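Local coordinates for protein 4-alpha-glucanotransferase (Aquifex aeolicus, PDB 1TZ7) that belongs to the amylomaltase (D-enzyme) family and is built round a barrel of eight parallel strands, as in related alpha-amylase-type enzymes, at residues 356-360 and 361-365; 173-177 and 178-182; 494-497 and 498-502. All coordinates share one frame; numbering follows the deposited sequence.

Contact 1 (356-360 and 361-365)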
loop_
_atom_site.group_PDB
_atom_site.type_symbol
_atom_site.label_atom_id
_atom_site.label_comp_id
_atom_site.label_asym_id
_atom_site.label_seq_id
_atom_site.Cartn_x
_atom_site.Cartn_y
_atom_site.Cartn_z
ATOM N N GLY A 356 0.323 9.136 14.598
ATOM C CA GLY A 356 -0.936 9.843 14.770
ATOM C C GLY A 356 -1.898 9.123 15.702
ATOM O O GLY A 356 -2.137 7.915 15.561
ATOM N N PHE A 357 -2.456 9.872 16.657
ATOM C CA PHE A 357 -3.380 9.318 17.651
ATOM C C PHE A 357 -2.747 8.165 18.423
ATOM O O PHE A 357 -3.399 7.161 18.698
ATOM C CB PHE A 357 -4.680 8.846 16.978
ATOM C CG PHE A 357 -5.321 9.881 16.103
ATOM C CD1 PHE A 357 -6.051 10.925 16.660
ATOM C CD2 PHE A 357 -5.195 9.818 14.717
ATOM C CE1 PHE A 357 -6.643 11.887 15.851
ATOM C CE2 PHE A 357 -5.787 10.778 13.907
ATOM C CZ PHE A 357 -6.510 11.812 14.475
ATOM N N ILE A 358 -1.476 8.313 18.777
ATOM C CA ILE A 358 -0.778 7.278 19.527
ATOM C C ILE A 358 -0.915 7.513 21.036
ATOM O O ILE A 358 -0.717 8.624 21.522
ATOM C CB ILE A 358 0.725 7.205 19.107
ATOM C CG1 ILE A 358 1.396 5.992 19.746
ATOM C CG2 ILE A 358 1.471 8.496 19.489
ATOM C CD1 ILE A 358 2.556 5.455 18.950
ATOM N N THR A 359 -1.277 6.457 21.760
ATOM C CA THR A 359 -1.245 6.467 23.221
ATOM C C THR A 359 -0.275 5.405 23.727
ATOM O O THR A 359 0.264 4.618 22.942
ATOM C CB THR A 359 -2.643 6.188 23.789
ATOM O OG1 THR A 359 -3.108 4.912 23.333
ATOM C CG2 THR A 359 -3.677 7.184 23.246
ATOM N N ASP A 360 -0.062 5.381 25.039
ATOM C CA ASP A 360 0.817 4.391 25.663
ATOM C C ASP A 360 0.235 2.975 25.558
ATOM O O ASP A 360 0.973 2.006 25.505
ATOM C CB ASP A 360 1.063 4.748 27.133
ATOM C CG ASP A 360 2.096 5.856 27.304
ATOM O OD1 ASP A 360 2.197 6.407 28.419
ATOM O OD2 ASP A 360 2.847 6.237 26.380
ATOM N N GLU A 361 -1.095 2.872 25.534
ATOM C CA GLU A 361 -1.760 1.592 25.286
ATOM C C GLU A 361 -1.334 1.024 23.947
ATOM O O GLU A 361 -1.064 -0.168 23.834
ATOM C CB GLU A 361 -3.275 1.754 25.303
ATOM C CG GLU A 361 -3.848 2.125 26.653
ATOM C CD GLU A 361 -4.434 3.522 26.670
ATOM O OE1 GLU A 361 -3.667 4.491 26.476
ATOM O OE2 GLU A 361 -5.661 3.649 26.875
ATOM N N VAL A 362 -1.273 1.888 22.932
ATOM C CA VAL A 362 -0.862 1.478 21.590
ATOM C C VAL A 362 0.600 1.076 21.573
ATOM O O VAL A 362 0.959 0.060 20.988
ATOM C CB VAL A 362 -1.083 2.613 20.550
ATOM C CG1 VAL A 362 -0.567 2.192 19.171
ATOM C CG2 VAL A 362 -2.561 2.990 20.473
ATOM N N ARG A 363 1.449 1.883 22.216
ATOM C CA ARG A 363 2.888 1.601 22.261
ATOM C C ARG A 363 3.154 0.275 22.981
ATOM O O ARG A 363 4.018 -0.486 22.581
ATOM C CB ARG A 363 3.639 2.736 22.960
ATOM C CG ARG A 363 3.694 4.032 22.160
ATOM C CD ARG A 363 4.438 5.170 22.867
ATOM N NE ARG A 363 3.542 6.273 23.209
ATOM C CZ ARG A 363 3.439 7.410 22.518
ATOM N NH1 ARG A 363 4.181 7.614 21.431
ATOM N NH2 ARG A 363 2.589 8.348 22.917
ATOM N N TYR A 364 2.389 0.007 24.037
ATOM C CA TYR A 364 2.529 -1.243 24.773
ATOM C C TYR A 364 2.144 -2.446 23.929
ATOM O O TYR A 364 2.796 -3.466 23.985
ATOM C CB TYR A 364 1.690 -1.230 26.037
ATOM C CG TYR A 364 1.954 -2.423 26.923
ATOM C CD1 TYR A 364 3.132 -2.519 27.655
ATOM C CD2 TYR A 364 1.034 -3.467 27.016
ATOM C CE1 TYR A 364 3.388 -3.616 28.464
ATOM C CE2 TYR A 364 1.281 -4.571 27.825
ATOM C CZ TYR A 364 2.464 -4.636 28.548
ATOM O OH TYR A 364 2.723 -5.718 29.352
ATOM N N LEU A 365 1.070 -2.318 23.148
ATOM C CA LEU A 365 0.652 -3.397 22.243
ATOM C C LEU A 365 1.747 -3.683 21.233
ATOM O O LEU A 365 2.125 -4.823 21.030
ATOM C CB LEU A 365 -0.647 -3.029 21.515
ATOM C CG LEU A 365 -1.150 -4.052 20.480
ATOM C CD1 LEU A 365 -1.574 -5.347 21.160
ATOM C CD2 LEU A 365 -2.296 -3.472 19.663
#
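Arg363 N donates to Thr359 O at 3.1 Å and Tyr364 N to Asp360 O at 2.9 Å, the first-turn bonds of a helix whose N-cap is Thr359. The side chain of Arg363 folds back over the loop that leads in. Its chain bends at chi3 (-114°), which lays the guanidinium across Ile358. Ile358 CG1 sits 3.6 Å above one face of that group, offset toward its rim. Ile358 CG2 comes to 3.4 Å from Arg363 NH1. At the edge of the same group, somewhat tilted from its plane, Asp360 OD2 takes a hydrogen bond from Arg363 NE at 3.2 Å, through its anti lone pair. This is a salt bridge, but carboxylate and guanidinium are turned 69° apart, and a single N-H makes the link. Ile358 and Asp360 probably help to hold the arginine head, with a long, weak ion pair from NH1 to Glu387. Thr359 OG1 lies 3.2 Å from Glu361 OE1, at best a weak bond, and 3.5 Å from Val362 CG2. The contact lies at the surface, where the loop after strand 350-352 of the parallel sheet turns into helix 360-368. Arg309 holds the loop by a hydrogen bond to Phe357 O.

Contact 2 (173-177 and 178-182)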
loop_
_atom_site.group_PDB
_atom_site.type_symbol
_atom_site.label_atom_id
_atom_site.label_comp_id
_atom_site.label_asym_id
_atom_site.label_seq_id
_atom_site.Cartn_x
_atom_site.Cartn_y
_atom_site.Cartn_z
ATOM N N ASP A 173 -29.793 -7.721 -6.868
ATOM C CA ASP A 173 -30.930 -8.506 -6.402
ATOM C C ASP A 173 -30.602 -9.165 -5.063
ATOM O O ASP A 173 -29.461 -9.552 -4.814
ATOM C CB ASP A 173 -31.306 -9.578 -7.439
ATOM C CG ASP A 173 -32.214 -9.040 -8.538
ATOM O OD1 ASP A 173 -32.393 -7.807 -8.616
ATOM O OD2 ASP A 173 -32.789 -9.776 -9.365
ATOM N N GLU A 174 -31.612 -9.291 -4.211
ATOM C CA GLU A 174 -31.410 -9.658 -2.811
ATOM C C GLU A 174 -30.722 -11.022 -2.676
ATOM O O GLU A 174 -30.001 -11.264 -1.713
ATOM C CB GLU A 174 -32.752 -9.676 -2.067
ATOM C CG GLU A 174 -32.626 -9.580 -0.555
ATOM C CD GLU A 174 -32.868 -8.173 -0.040
ATOM O OE1 GLU A 174 -34.043 -7.739 -0.018
ATOM O OE2 GLU A 174 -31.882 -7.501 0.344
ATOM N N GLU A 175 -30.951 -11.901 -3.646
ATOM C CA GLU A 175 -30.437 -13.264 -3.574
ATOM C C GLU A 175 -28.930 -13.321 -3.848
ATOM O O GLU A 175 -28.207 -14.062 -3.193
ATOM C CB GLU A 175 -31.181 -14.169 -4.556
ATOM C CG GLU A 175 -31.453 -15.560 -4.015
ATOM C CD GLU A 175 -32.662 -16.201 -4.646
ATOM O OE1 GLU A 175 -32.534 -16.725 -5.769
ATOM O OE2 GLU A 175 -33.744 -16.180 -4.020
ATOM N N LEU A 176 -28.468 -12.539 -4.820
ATOM C CA LEU A 176 -27.029 -12.424 -5.094
ATOM C C LEU A 176 -26.342 -11.564 -4.028
ATOM O O LEU A 176 -25.195 -11.810 -3.664
ATOM C CB LEU A 176 -26.793 -11.821 -6.481
ATOM C CG LEU A 176 -27.348 -12.617 -7.667
ATOM C CD1 LEU A 176 -27.274 -11.794 -8.941
ATOM C CD2 LEU A 176 -26.606 -13.933 -7.835
ATOM N N LYS A 177 -27.060 -10.559 -3.539
ATOM C CA LYS A 177 -26.539 -9.635 -2.534
ATOM C C LYS A 177 -26.186 -10.370 -1.235
ATOM O O LYS A 177 -25.180 -10.066 -0.596
ATOM C CB LYS A 177 -27.578 -8.539 -2.252
ATOM C CG LYS A 177 -27.178 -7.536 -1.188
ATOM C CD LYS A 177 -28.282 -6.502 -0.972
ATOM C CE LYS A 177 -28.018 -5.644 0.248
ATOM N NZ LYS A 177 -29.233 -4.897 0.675
ATOM N N ARG A 178 -27.023 -11.334 -0.856
ATOM C CA ARG A 178 -26.851 -12.059 0.401
ATOM C C ARG A 178 -26.196 -13.419 0.161
ATOM O O ARG A 178 -26.106 -14.239 1.067
ATOM C CB ARG A 178 -28.206 -12.248 1.093
ATOM C CG ARG A 178 -29.004 -10.959 1.258
ATOM C CD ARG A 178 -29.617 -10.778 2.632
ATOM N NE ARG A 178 -30.243 -9.468 2.776
ATOM C CZ ARG A 178 -30.952 -9.086 3.835
ATOM N NH1 ARG A 178 -31.133 -9.917 4.859
ATOM N NH2 ARG A 178 -31.484 -7.869 3.871
ATOM N N ARG A 179 -25.751 -13.649 -1.074
ATOM C CA ARG A 179 -24.963 -14.833 -1.415
ATOM C C ARG A 179 -25.714 -16.136 -1.101
ATOM O O ARG A 179 -25.164 -17.050 -0.491
ATOM C CB ARG A 179 -23.613 -14.807 -0.682
ATOM C CG ARG A 179 -22.697 -13.674 -1.125
ATOM C CD ARG A 179 -21.405 -13.570 -0.327
ATOM N NE ARG A 179 -20.683 -14.844 -0.276
ATOM C CZ ARG A 179 -19.944 -15.334 -1.272
ATOM N NH1 ARG A 179 -19.330 -16.499 -1.126
ATOM N NH2 ARG A 179 -19.814 -14.659 -2.412
ATOM N N GLU A 180 -26.969 -16.209 -1.525
ATOM C CA GLU A 180 -27.716 -17.462 -1.474
ATOM C C GLU A 180 -27.038 -18.504 -2.359
ATOM O O GLU A 180 -26.644 -18.210 -3.488
ATOM C CB GLU A 180 -29.167 -17.250 -1.925
ATOM C CG GLU A 180 -30.201 -17.523 -0.838
ATOM C CD GLU A 180 -30.362 -16.359 0.124
ATOM O OE1 GLU A 180 -31.019 -15.365 -0.250
ATOM O OE2 GLU A 180 -29.834 -16.440 1.253
ATOM N N LYS A 181 -26.903 -19.719 -1.834
ATOM C CA LYS A 181 -26.066 -20.749 -2.456
ATOM C C LYS A 181 -26.457 -20.989 -3.916
ATOM O O LYS A 181 -25.608 -20.959 -4.807
ATOM C CB LYS A 181 -26.168 -22.064 -1.666
ATOM C CG LYS A 181 -25.526 -22.009 -0.263
ATOM C CD LYS A 181 -26.338 -22.821 0.777
ATOM C CE LYS A 181 -26.721 -21.968 1.996
ATOM N NZ LYS A 181 -28.041 -22.362 2.567
ATOM N N GLU A 182 -27.747 -21.221 -4.151
ATOM C CA GLU A 182 -28.229 -21.619 -5.475
ATOM C C GLU A 182 -28.075 -20.484 -6.493
ATOM O O GLU A 182 -27.690 -20.717 -7.635
ATOM C CB GLU A 182 -29.699 -22.061 -5.401
ATOM C CG GLU A 182 -30.220 -22.690 -6.687
ATOM C CD GLU A 182 -31.562 -23.387 -6.501
ATOM O OE1 GLU A 182 -32.578 -22.686 -6.322
ATOM O OE2 GLU A 182 -31.597 -24.635 -6.536
#
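Glu175 and Glu180 meet where a Schellman motif ends the short helix 174-177. Glu180 N reaches back to Glu175 O at 3.0 Å. Inside that loop Arg179 N makes a weaker bond of 3.2 Å to Leu176 O. Arg179 is the C-prime residue, and its positive phi (59°) turns the chain out of the helix. Glu180 then stands at the N-cap position of helix 181-190.

The tight part lies along this backbone. Glu180 CB packs 3.5 Å from Glu175 CG, and the two side chains cross at about a right angle. Their carboxylates do not touch. Leu176 points away from the turn and rests on Ala183 and Val187 of helix 181-190. The Arg179 guanidinium is held by a salt bridge to Asp154 and a cation-pi contact with Trp239.

The exposed pair Glu174 and Arg178 is looser. The two side chains run alongside each other, four residues apart, and a bend at chi2 in each brings Glu174 OE2 and Arg178 NE together. Glu174 OE2 comes 3.5 Å from Arg178 NE and 3.6 Å from Arg178 NH2, with the charged planes 80° apart. This is an ion pair without a close, flat fit. Buried Lys177 runs up to it and adds a long salt bridge to the same oxygen, while its NZ is hydrogen-bonded to Asp250 O. The two positive groups probably help to stabilise the charge of Glu174. By contrast, at its base, Arg178 CG is 3.1 Å from Glu174 O, the oxygen that also accepts the bond from Arg178 N.

Contact 3 (494-497 and 498-502)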
loop_
_atom_site.group_PDB
_atom_site.type_symbol
_atom_site.label_atom_id
_atom_site.label_comp_id
_atom_site.label_asym_id
_atom_site.label_seq_id
_atom_site.Cartn_x
_atom_site.Cartn_y
_atom_site.Cartn_z
ATOM N N ILE A 494 24.686 7.992 -3.502
ATOM C CA ILE A 494 23.936 7.279 -2.470
ATOM C C ILE A 494 24.656 5.987 -2.034
ATOM O O ILE A 494 24.625 5.621 -0.869
ATOM C CB ILE A 494 22.490 6.969 -2.949
ATOM C CG1 ILE A 494 21.615 6.524 -1.766
ATOM C CG2 ILE A 494 22.495 5.894 -4.014
ATOM C CD1 ILE A 494 21.402 7.598 -0.707
ATOM N N LYS A 495 25.306 5.315 -2.980
ATOM C CA LYS A 495 26.110 4.125 -2.664
ATOM C C LYS A 495 27.176 4.459 -1.629
ATOM O O LYS A 495 27.341 3.740 -0.643
ATOM C CB LYS A 495 26.770 3.566 -3.932
ATOM C CG LYS A 495 27.572 2.280 -3.709
ATOM C CD LYS A 495 28.158 1.752 -5.022
ATOM C CE LYS A 495 28.932 0.451 -4.809
ATOM N NZ LYS A 495 29.945 0.221 -5.877
ATOM N N LYS A 496 27.891 5.557 -1.858
ATOM C CA LYS A 496 28.913 6.027 -0.924
ATOM C C LYS A 496 28.321 6.243 0.469
ATOM O O LYS A 496 28.910 5.851 1.467
ATOM C CB LYS A 496 29.529 7.336 -1.430
ATOM C CG LYS A 496 30.793 7.756 -0.691
ATOM C CD LYS A 496 31.927 8.054 -1.661
ATOM C CE LYS A 496 33.213 8.361 -0.927
ATOM N NZ LYS A 496 33.908 7.123 -0.472
ATOM N N LEU A 497 27.156 6.872 0.521
ATOM C CA LEU A 497 26.512 7.199 1.797
ATOM C C LEU A 497 26.130 5.942 2.572
ATOM O O LEU A 497 26.351 5.861 3.771
ATOM C CB LEU A 497 25.264 8.054 1.560
ATOM C CG LEU A 497 25.336 9.522 1.996
ATOM C CD1 LEU A 497 26.617 10.179 1.535
ATOM C CD2 LEU A 497 24.132 10.274 1.473
ATOM N N LEU A 498 25.545 4.967 1.877
ATOM C CA LEU A 498 25.149 3.713 2.511
ATOM C C LEU A 498 26.360 3.029 3.144
ATOM O O LEU A 498 26.272 2.510 4.238
ATOM C CB LEU A 498 24.491 2.766 1.491
ATOM C CG LEU A 498 23.118 3.173 0.938
ATOM C CD1 LEU A 498 22.484 2.006 0.203
ATOM C CD2 LEU A 498 22.190 3.675 2.041
ATOM N N GLY A 499 27.491 3.043 2.434
ATOM C CA GLY A 499 28.715 2.422 2.922
ATOM C C GLY A 499 29.299 3.153 4.120
ATOM O O GLY A 499 29.770 2.529 5.059
ATOM N N ILE A 500 29.253 4.482 4.080
ATOM C CA ILE A 500 29.766 5.315 5.173
ATOM C C ILE A 500 29.032 5.024 6.486
ATOM O O ILE A 500 29.648 4.992 7.549
ATOM C CB ILE A 500 29.636 6.831 4.803
ATOM C CG1 ILE A 500 30.673 7.205 3.748
ATOM C CG2 ILE A 500 29.810 7.708 6.034
ATOM C CD1 ILE A 500 30.332 8.478 2.974
ATOM N N TYR A 501 27.711 4.809 6.399
ATOM C CA TYR A 501 26.877 4.605 7.592
ATOM C C TYR A 501 26.492 3.137 7.775
ATOM O O TYR A 501 25.560 2.821 8.507
ATOM C CB TYR A 501 25.622 5.495 7.519
ATOM C CG TYR A 501 25.969 6.960 7.446
ATOM C CD1 TYR A 501 26.597 7.595 8.511
ATOM C CD2 TYR A 501 25.707 7.703 6.302
ATOM C CE1 TYR A 501 26.942 8.941 8.447
ATOM C CE2 TYR A 501 26.043 9.045 6.226
ATOM C CZ TYR A 501 26.662 9.659 7.304
ATOM O OH TYR A 501 26.995 10.986 7.232
ATOM N N GLY A 502 27.231 2.247 7.113
ATOM C CA GLY A 502 27.189 0.827 7.421
ATOM C C GLY A 502 25.865 0.180 7.051
ATOM O O GLY A 502 25.422 -0.745 7.710
#
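Ile500 lies across the base of the Lys496 side chain, one turn further along the helix. Its CD1 comes 3.8 Å from Lys496 CG, and the two side chains cross at a slant. Ile500 CG1 is anti to its carbonyl carbon (chi1 -73°), which brings that branch back along the turn to 3.2 Å from Lys496 O. The other branch, CG2, is directed instead to the next residue. It sits 3.8 Å above the Tyr501 ring, over the centre of one face. Leu497 completes this shell. Its CD1 touches Ile500 CD1 and its CG touches Tyr501 CE2, each at 4.3 Å. Tyr501 CD2 is 3.2 Å from Leu497 O, the oxygen that also accepts the bond from Tyr501 N.

Four successive i to i+4 bonds, from Leu498 N to Ile494 O through to Tyr501 N to Leu497 O, carry the helix through these residues. It ends in a Schellman motif with Gly502, at positive phi, as its C-prime residue. Gly502 N bonds weakly to Gly499 O at 3.3 Å, and the next residue's N bonds Leu498 O.

Further out, helix 437-447 receives the apolar side. Leu498 and Tyr501 both touch Leu446. Arg443 of that helix hydrogen-bonds Tyr501 OH, fixing the far end of the ring, and Arg22 bonds Tyr501 O. Ile494 and Leu498 pack on Phe58, which follows helix 44-56. A (4S)-2-methyl-2,4-pentanediol, probably from the crystallisation liquor, lies about 4 Å from the Tyr501 side chain.

How the contacts relate
Along the chain contact 2 comes first, then contact 1, then contact 3. None touches another. Centres of contacts 1 and 2 are about 41 Å apart, those of contacts 1 and 3 about 33 Å, and those of contacts 2 and 3 about 58 Å, on opposite sides of the chain's centre. All three are helix ends. Contact 1 starts helix 360-368, which follows strand 350-352 and precedes strand 373-376 along the chain. Contact 2 joins helices 174-177 and 181-190, in the long helical region between strands 60-62 and 222-227 in sequence. Contact 3 closes helix 491-500, the last of the chain, beside helices 44-56 and 437-447. They therefore mark separate local turns far apart in one fold, two at its surface and contact 3 partly buried.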